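Local coordinates for polysaccharide deacetylase-like protein (PDB 4V33) that probably removes acetyl groups from polysaccharides with a zinc-dependent deacetylase domain, and is required for osmotic stability and cell shape maintenance in Bacillus anthracis, at residues A[138-150]-A[321-333]. Sequence-based numbering, arbitrary orientation. Where two conformers were deposited one is given.
Sequences ITFEQKVPVLMYH and ATTTKPGKFITKG. With ACT (acetate ion), chain C.
V144 and F329 form a single antiparallel bridge, a hydrogen-bonded pair. V144 N gives F329 O a short, nearly straight bond (2.7 Å, 163°) in the carbonyl plane; the return bond, F329 N to V144 O, is longer at 3.1 Å and reaches that oxygen from above its carbonyl plane. A water continues the pairing at each end: one accepts from T331 N and donates to Q142 O and E141 OE1, the other joins V146 N to G327 O. E141 bends at chi2 (-64°), laying its carboxylate across T331, with OE1 3.4 Å from T331 CB; N194 holds the same oxygen. A chi1 of -166° turns the I330 CG1 branch toward E141, and CD1 ends 3.7 Å from E141 O. In the modelled conformer K143 runs beside K328, their ammonium groups separated. Farther along, M148 SD meets T324 CG2 at 3.8 Å, and H150 NE2 hydrogen-bonds to an acetate probably from the crystallisation liquor. The bridge thus ties the interdomain linker, leaving strand 130-140 of what is probably the fibronectin type III domain, to the loop after strand 320-326. In the deacetylase's parallel sheet, strand 341-345 separates 146-149 from 320-326, M148's side chain lies about 7 Å from the zinc, and helix 352-359 packs on P145 and L147.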
ATOM      1  N   ILE A 138     -15.578  -9.557   2.608  1.00 19.33           N
ATOM      2  CA  ILE A 138     -14.907  -9.606   3.896  1.00 21.16           C
ATOM      3  C   ILE A 138     -13.422  -9.370   3.662  1.00 18.21           C
ATOM      4  O   ILE A 138     -12.849  -9.879   2.701  1.00 19.41           O
ATOM      5  CB  ILE A 138     -15.132 -10.952   4.607  1.00 21.52           C
ATOM      6  CG1 ILE A 138     -14.439 -10.956   5.971  1.00 29.89           C
ATOM      7  CG2 ILE A 138     -14.670 -12.125   3.741  1.00 27.41           C
ATOM      8  CD1 ILE A 138     -14.847 -12.111   6.846  1.00 35.50           C
ATOM      9  N   THR A 139     -12.803  -8.576   4.529  1.00 19.44           N
ATOM     10  CA  THR A 139     -11.398  -8.241   4.346  1.00 20.02           C
ATOM     11  C   THR A 139     -10.537  -8.669   5.527  1.00 19.48           C
ATOM     12  O   THR A 139     -10.747  -8.231   6.658  1.00 21.94           O
ATOM     13  CB  THR A 139     -11.206  -6.733   4.098  1.00 19.81           C
ATOM     14  OG1 THR A 139     -11.895  -6.356   2.898  1.00 24.74           O
ATOM     15  CG2 THR A 139      -9.718  -6.410   3.953  1.00 19.78           C
ATOM     16  N   PHE A 140      -9.575  -9.544   5.246  1.00 17.30           N
ATOM     17  CA  PHE A 140      -8.541  -9.902   6.205  1.00 19.42           C
ATOM     18  C   PHE A 140      -7.317  -9.045   5.904  1.00 19.06           C
ATOM     19  O   PHE A 140      -6.613  -9.279   4.922  1.00 18.63           O
ATOM     20  CB  PHE A 140      -8.220 -11.403   6.103  1.00 21.53           C
ATOM     21  CG  PHE A 140      -9.349 -12.284   6.570  1.00 19.70           C
ATOM     22  CD1 PHE A 140     -10.361 -12.656   5.703  1.00 22.19           C
ATOM     23  CD2 PHE A 140      -9.416 -12.700   7.889  1.00 21.62           C
ATOM     24  CE1 PHE A 140     -11.410 -13.444   6.142  1.00 24.07           C
ATOM     25  CE2 PHE A 140     -10.462 -13.488   8.332  1.00 24.29           C
ATOM     26  CZ  PHE A 140     -11.460 -13.860   7.456  1.00 24.00           C
ATOM     27  N   GLU A 141      -7.088  -8.039   6.742  1.00 19.82           N
ATOM     28  CA  GLU A 141      -6.089  -7.006   6.456  1.00 18.97           C
ATOM     29  C   GLU A 141      -4.725  -7.561   6.090  1.00 18.41           C
ATOM     30  O   GLU A 141      -4.188  -8.427   6.783  1.00 21.24           O
ATOM     31  CB  GLU A 141      -5.938  -6.048   7.643  1.00 17.83           C
ATOM     32  CG  GLU A 141      -7.147  -5.165   7.897  1.00 22.81           C
ATOM     33  CD  GLU A 141      -7.432  -4.198   6.757  1.00 23.41           C
ATOM     34  OE1 GLU A 141      -6.513  -3.913   5.964  1.00 22.78           O
ATOM     35  OE2 GLU A 141      -8.587  -3.723   6.655  1.00 26.74           O
ATOM     36  N   GLN A 142      -4.187  -7.073   4.977  1.00 18.72           N
ATOM     37  CA  GLN A 142      -2.845  -7.449   4.546  1.00 17.21           C
ATOM     38  C   GLN A 142      -1.795  -6.496   5.080  1.00 18.28           C
ATOM     39  O   GLN A 142      -2.020  -5.289   5.171  1.00 19.55           O
ATOM     40  CB  GLN A 142      -2.750  -7.463   3.016  1.00 19.60           C
ATOM     41  CG  GLN A 142      -3.696  -8.429   2.362  1.00 20.75           C
ATOM     42  CD  GLN A 142      -3.316  -8.757   0.931  1.00 21.85           C
ATOM     43  OE1 GLN A 142      -3.055  -9.911   0.607  1.00 28.04           O
ATOM     44  NE2 GLN A 142      -3.324  -7.751   0.061  1.00 15.44           N
ATOM     45  N   LYS A 143      -0.638  -7.049   5.416  1.00 17.33           N
ATOM     46  CA  LYS A 143       0.499  -6.221   5.792  0.54 17.16           C
ATOM     47  C   LYS A 143       1.052  -5.537   4.546  1.00 17.57           C
ATOM     48  O   LYS A 143       0.985  -6.079   3.435  1.00 19.68           O
ATOM     49  CB  LYS A 143       1.577  -7.057   6.485  0.54 19.08           C
ATOM     50  CG  LYS A 143       2.307  -8.029   5.570  0.54 18.48           C
ATOM     51  CD  LYS A 143       3.153  -9.009   6.368  0.54 25.74           C
ATOM     52  CE  LYS A 143       3.927  -9.946   5.452  0.54 30.28           C
ATOM     53  NZ  LYS A 143       3.024 -10.743   4.576  0.54 32.93           N
ATOM     54  N   VAL A 144       1.586  -4.337   4.734  1.00 16.99           N
ATOM     55  CA  VAL A 144       2.086  -3.547   3.622  1.00 17.96           C
ATOM     56  C   VAL A 144       3.471  -3.016   3.983  1.00 15.44           C
ATOM     57  O   VAL A 144       3.587  -2.070   4.752  1.00 17.47           O
ATOM     58  CB  VAL A 144       1.162  -2.344   3.339  1.00 17.92           C
ATOM     59  CG1 VAL A 144       1.671  -1.549   2.154  1.00 19.51           C
ATOM     60  CG2 VAL A 144      -0.278  -2.817   3.074  1.00 20.54           C
ATOM     61  N   PRO A 145       4.527  -3.649   3.445  1.00 12.83           N
ATOM     62  CA  PRO A 145       5.858  -3.075   3.664  1.00 13.12           C
ATOM     63  C   PRO A 145       6.017  -1.793   2.863  1.00 13.41           C
ATOM     64  O   PRO A 145       5.636  -1.724   1.689  1.00 14.44           O
ATOM     65  CB  PRO A 145       6.817  -4.157   3.160  1.00 14.75           C
ATOM     66  CG  PRO A 145       5.982  -5.067   2.286  1.00 20.78           C
ATOM     67  CD  PRO A 145       4.552  -4.932   2.725  1.00 14.04           C
ATOM     68  N   VAL A 146       6.586  -0.788   3.515  1.00 13.90           N
ATOM     69  CA  VAL A 146       6.849   0.498   2.890  1.00 15.34           C
ATOM     70  C   VAL A 146       8.364   0.691   2.928  1.00 12.99           C
ATOM     71  O   VAL A 146       8.935   1.002   3.972  1.00 14.58           O
ATOM     72  CB  VAL A 146       6.119   1.637   3.623  1.00 15.49           C
ATOM     73  CG1 VAL A 146       6.389   2.977   2.937  1.00 16.91           C
ATOM     74  CG2 VAL A 146       4.616   1.345   3.675  1.00 15.87           C
ATOM     75  N   LEU A 147       9.009   0.452   1.789  1.00 13.76           N
ATOM     76  CA  LEU A 147      10.472   0.519   1.704  1.00 12.99           C
ATOM     77  C   LEU A 147      10.970   1.952   1.705  1.00 12.83           C
ATOM     78  O   LEU A 147      10.365   2.831   1.087  1.00 15.01           O
ATOM     79  CB  LEU A 147      10.944  -0.149   0.418  1.00 12.72           C
ATOM     80  CG  LEU A 147      10.682  -1.654   0.311  1.00 15.44           C
ATOM     81  CD1 LEU A 147      10.858  -2.139  -1.131  1.00 14.93           C
ATOM     82  CD2 LEU A 147      11.660  -2.389   1.224  1.00 22.54           C
ATOM     83  N   MET A 148      12.093   2.179   2.387  1.00 11.68           N
ATOM     84  CA  MET A 148      12.718   3.492   2.421  1.00 12.64           C
ATOM     85  C   MET A 148      14.128   3.449   1.829  1.00 14.66           C
ATOM     86  O   MET A 148      15.034   2.820   2.398  1.00 15.02           O
ATOM     87  CB  MET A 148      12.790   4.015   3.848  1.00 13.42           C
ATOM     88  CG  MET A 148      13.521   5.358   3.955  1.00 16.92           C
ATOM     89  SD  MET A 148      13.577   6.007   5.624  1.00 20.76           S
ATOM     90  CE  MET A 148      14.362   4.638   6.469  1.00 18.20           C
ATOM     91  N   TYR A 149      14.282   4.101   0.679  1.00 13.30           N
ATOM     92  CA  TYR A 149      15.581   4.334   0.057  1.00 11.56           C
ATOM     93  C   TYR A 149      15.971   5.797   0.167  1.00 13.05           C
ATOM     94  O   TYR A 149      15.121   6.660   0.411  1.00 13.53           O
ATOM     95  CB  TYR A 149      15.522   3.977  -1.422  1.00 12.78           C
ATOM     96  CG  TYR A 149      15.373   2.507  -1.719  1.00 11.57           C
ATOM     97  CD1 TYR A 149      16.498   1.685  -1.810  1.00 12.87           C
ATOM     98  CD2 TYR A 149      14.129   1.936  -1.933  1.00 13.28           C
ATOM     99  CE1 TYR A 149      16.390   0.350  -2.094  1.00 12.64           C
ATOM    100  CE2 TYR A 149      14.003   0.586  -2.217  1.00 13.41           C
ATOM    101  CZ  TYR A 149      15.132  -0.201  -2.306  1.00 12.92           C
ATOM    102  OH  TYR A 149      14.994  -1.536  -2.593  1.00 14.43           O
ATOM    103  N   HIS A 150      17.263   6.075   0.006  1.00 13.38           N
ATOM    104  CA  HIS A 150      17.761   7.438  -0.091  1.00 14.07           C
ATOM    105  C   HIS A 150      18.504   7.636  -1.408  1.00 16.29           C
ATOM    106  O   HIS A 150      17.877   7.915  -2.429  1.00 17.65           O
ATOM    107  CB  HIS A 150      18.631   7.781   1.115  1.00 16.57           C
ATOM    108  CG  HIS A 150      17.836   8.048   2.352  1.00 18.19           C
ATOM    109  ND1 HIS A 150      17.271   7.042   3.107  1.00 22.77           N
ATOM    110  CD2 HIS A 150      17.471   9.213   2.939  1.00 23.03           C
ATOM    111  CE1 HIS A 150      16.616   7.578   4.126  1.00 20.62           C
ATOM    112  NE2 HIS A 150      16.711   8.892   4.038  1.00 24.09           N
ATOM    113  N   ALA A 321       1.480   9.999   6.260  1.00 15.50           N
ATOM    114  CA  ALA A 321       2.802  10.418   6.713  1.00 14.15           C
ATOM    115  C   ALA A 321       3.581   9.204   7.177  1.00 15.91           C
ATOM    116  O   ALA A 321       3.052   8.365   7.914  1.00 16.73           O
ATOM    117  CB  ALA A 321       2.687  11.446   7.830  1.00 15.06           C
ATOM    118  N   THR A 322       4.821   9.092   6.711  1.00 14.09           N
ATOM    119  CA  THR A 322       5.681   7.969   7.068  1.00 14.41           C
ATOM    120  C   THR A 322       6.789   8.375   8.028  1.00 15.38           C
ATOM    121  O   THR A 322       7.340   9.479   7.944  1.00 14.54           O
ATOM    122  CB  THR A 322       6.328   7.310   5.828  1.00 14.40           C
ATOM    123  OG1 THR A 322       6.857   8.326   4.968  1.00 15.94           O
ATOM    124  CG2 THR A 322       5.305   6.474   5.066  1.00 16.39           C
ATOM    125  N   THR A 323       7.108   7.456   8.931  1.00 14.56           N
ATOM    126  CA  THR A 323       8.153   7.646   9.930  1.00 13.32           C
ATOM    127  C   THR A 323       9.370   6.817   9.545  1.00 13.83           C
ATOM    128  O   THR A 323       9.435   6.279   8.441  1.00 15.46           O
ATOM    129  CB  THR A 323       7.660   7.191  11.322  1.00 15.16           C
ATOM    130  OG1 THR A 323       7.581   5.757  11.355  1.00 15.84           O
ATOM    131  CG2 THR A 323       6.281   7.781  11.636  1.00 17.05           C
ATOM    132  N   THR A 324      10.347   6.724  10.443  1.00 14.82           N
ATOM    133  CA  THR A 324      11.431   5.772  10.236  1.00 14.68           C
ATOM    134  C   THR A 324      11.407   4.638  11.252  1.00 15.64           C
ATOM    135  O   THR A 324      12.394   3.914  11.404  1.00 18.45           O
ATOM    136  CB  THR A 324      12.821   6.447  10.236  1.00 17.31           C
ATOM    137  OG1 THR A 324      13.051   7.094  11.492  1.00 18.06           O
ATOM    138  CG2 THR A 324      12.921   7.464   9.106  1.00 19.08           C
ATOM    139  N   LYS A 325      10.283   4.476  11.949  1.00 15.66           N
ATOM    140  CA  LYS A 325      10.141   3.350  12.864  1.00 19.86           C
ATOM    141  C   LYS A 325      10.133   2.074  12.030  1.00 15.00           C
ATOM    142  O   LYS A 325       9.438   1.998  11.022  1.00 17.16           O
ATOM    143  CB  LYS A 325       8.852   3.474  13.680  1.00 19.56           C
ATOM    144  CG  LYS A 325       8.699   2.414  14.759  1.00 30.65           C
ATOM    145  CD  LYS A 325       7.508   2.716  15.663  1.00 37.41           C
ATOM    146  CE  LYS A 325       7.286   1.600  16.671  1.00 44.56           C
ATOM    147  NZ  LYS A 325       6.183   1.919  17.626  1.00 50.37           N
ATOM    148  N   PRO A 326      10.920   1.068  12.430  1.00 17.67           N
ATOM    149  CA  PRO A 326      11.038  -0.127  11.585  1.00 15.82           C
ATOM    150  C   PRO A 326       9.831  -1.052  11.655  1.00 16.72           C
ATOM    151  O   PRO A 326       9.220  -1.220  12.711  1.00 22.29           O
ATOM    152  CB  PRO A 326      12.264  -0.846  12.159  1.00 21.20           C
ATOM    153  CG  PRO A 326      12.355  -0.366  13.576  1.00 28.11           C
ATOM    154  CD  PRO A 326      11.878   1.059  13.551  1.00 22.38           C
ATOM    155  N   GLY A 327       9.498  -1.664  10.527  1.00 19.55           N
ATOM    156  CA  GLY A 327       8.409  -2.620  10.500  1.00 22.93           C
ATOM    157  C   GLY A 327       7.527  -2.460   9.283  1.00 20.12           C
ATOM    158  O   GLY A 327       7.757  -1.584   8.451  1.00 17.99           O
ATOM    159  N   LYS A 328       6.537  -3.341   9.170  1.00 22.59           N
ATOM    160  CA  LYS A 328       5.545  -3.263   8.105  1.00 21.20           C
ATOM    161  C   LYS A 328       4.272  -2.645   8.635  1.00 23.93           C
ATOM    162  O   LYS A 328       3.895  -2.875   9.782  1.00 29.38           O
ATOM    163  CB  LYS A 328       5.214  -4.657   7.586  1.00 23.70           C
ATOM    164  CG  LYS A 328       6.399  -5.453   7.128  1.00 23.12           C
ATOM    165  CD  LYS A 328       5.935  -6.811   6.632  1.00 36.85           C
ATOM    166  CE  LYS A 328       7.078  -7.791   6.584  1.00 36.60           C
ATOM    167  NZ  LYS A 328       7.677  -8.010   7.934  1.00 41.51           N
ATOM    168  N   PHE A 329       3.598  -1.862   7.801  1.00 17.95           N
ATOM    169  CA  PHE A 329       2.301  -1.335   8.174  1.00 16.94           C
ATOM    170  C   PHE A 329       1.210  -2.407   8.086  1.00 19.78           C
ATOM    171  O   PHE A 329       1.241  -3.267   7.211  1.00 21.49           O
ATOM    172  CB  PHE A 329       1.920  -0.150   7.280  1.00 19.40           C
ATOM    173  CG  PHE A 329       0.551   0.398   7.570  1.00 24.69           C
ATOM    174  CD1 PHE A 329       0.369   1.358   8.553  1.00 25.76           C
ATOM    175  CD2 PHE A 329      -0.561  -0.067   6.880  1.00 22.97           C
ATOM    176  CE1 PHE A 329      -0.891   1.855   8.833  1.00 26.02           C
ATOM    177  CE2 PHE A 329      -1.823   0.417   7.161  1.00 24.51           C
ATOM    178  CZ  PHE A 329      -1.988   1.385   8.137  1.00 28.35           C
ATOM    179  N   ILE A 330       0.255  -2.354   9.005  1.00 19.33           N
ATOM    180  CA  ILE A 330      -1.012  -3.063   8.834  1.00 19.91           C
ATOM    181  C   ILE A 330      -2.121  -2.174   9.375  1.00 22.12           C
ATOM    182  O   ILE A 330      -1.914  -1.397  10.320  1.00 24.42           O
ATOM    183  CB  ILE A 330      -1.020  -4.465   9.502  1.00 24.21           C
ATOM    184  CG1 ILE A 330      -2.219  -5.289   9.012  1.00 24.23           C
ATOM    185  CG2 ILE A 330      -1.010  -4.347  11.016  1.00 26.23           C
ATOM    186  CD1 ILE A 330      -2.087  -6.774   9.278  1.00 27.69           C
ATOM    187  N   THR A 331      -3.286  -2.254   8.745  1.00 19.92           N
ATOM    188  CA  THR A 331      -4.430  -1.443   9.136  1.00 21.88           C
ATOM    189  C   THR A 331      -5.045  -1.971  10.425  1.00 25.78           C
ATOM    190  O   THR A 331      -5.602  -3.066  10.454  1.00 25.87           O
ATOM    191  CB  THR A 331      -5.495  -1.427   8.017  1.00 22.26           C
ATOM    192  OG1 THR A 331      -4.899  -0.930   6.812  1.00 23.82           O
ATOM    193  CG2 THR A 331      -6.660  -0.535   8.399  1.00 24.54           C
ATOM    194  N   LYS A 332      -4.931  -1.188  11.493  1.00 24.03           N
ATOM    195  CA  LYS A 332      -5.468  -1.579  12.795  1.00 25.85           C
ATOM    196  C   LYS A 332      -6.653  -0.727  13.212  1.00 25.24           C
ATOM    197  O   LYS A 332      -7.330  -1.040  14.187  1.00 28.89           O
ATOM    198  CB  LYS A 332      -4.380  -1.491  13.870  1.00 26.76           C
ATOM    199  CG  LYS A 332      -3.162  -2.354  13.586  1.00 30.15           C
ATOM    200  CD  LYS A 332      -2.166  -2.291  14.734  1.00 30.41           C
ATOM    201  CE  LYS A 332      -0.904  -3.075  14.406  1.00 34.51           C
ATOM    202  NZ  LYS A 332       0.051  -3.110  15.552  1.00 38.58           N
ATOM    203  N   GLY A 333      -6.894   0.356  12.477  1.00 24.75           N
ATOM    204  CA  GLY A 333      -7.954   1.286  12.810  1.00 25.21           C
ATOM    205  C   GLY A 333      -7.605   2.158  14.000  1.00 25.76           C
ATOM    206  O   GLY A 333      -8.491   2.729  14.636  1.00 31.04           O
TER
HETATM  207  C   ACT C1361      14.649  11.011   6.374  1.00 30.96           C
HETATM  208  O   ACT C1361      14.847  10.777   5.151  1.00 23.62           O
HETATM  209  OXT ACT C1361      15.365  11.881   6.938  1.00 26.72           O
HETATM  210  CH3 ACT C1361      13.596  10.279   7.137  1.00 28.80           C
HETATM  211  O   HOH W   1      -3.899  -3.521   6.099  1.00 20.83           O
HETATM  212  O   HOH W   2       6.372  -0.514   6.366  1.00 16.03           O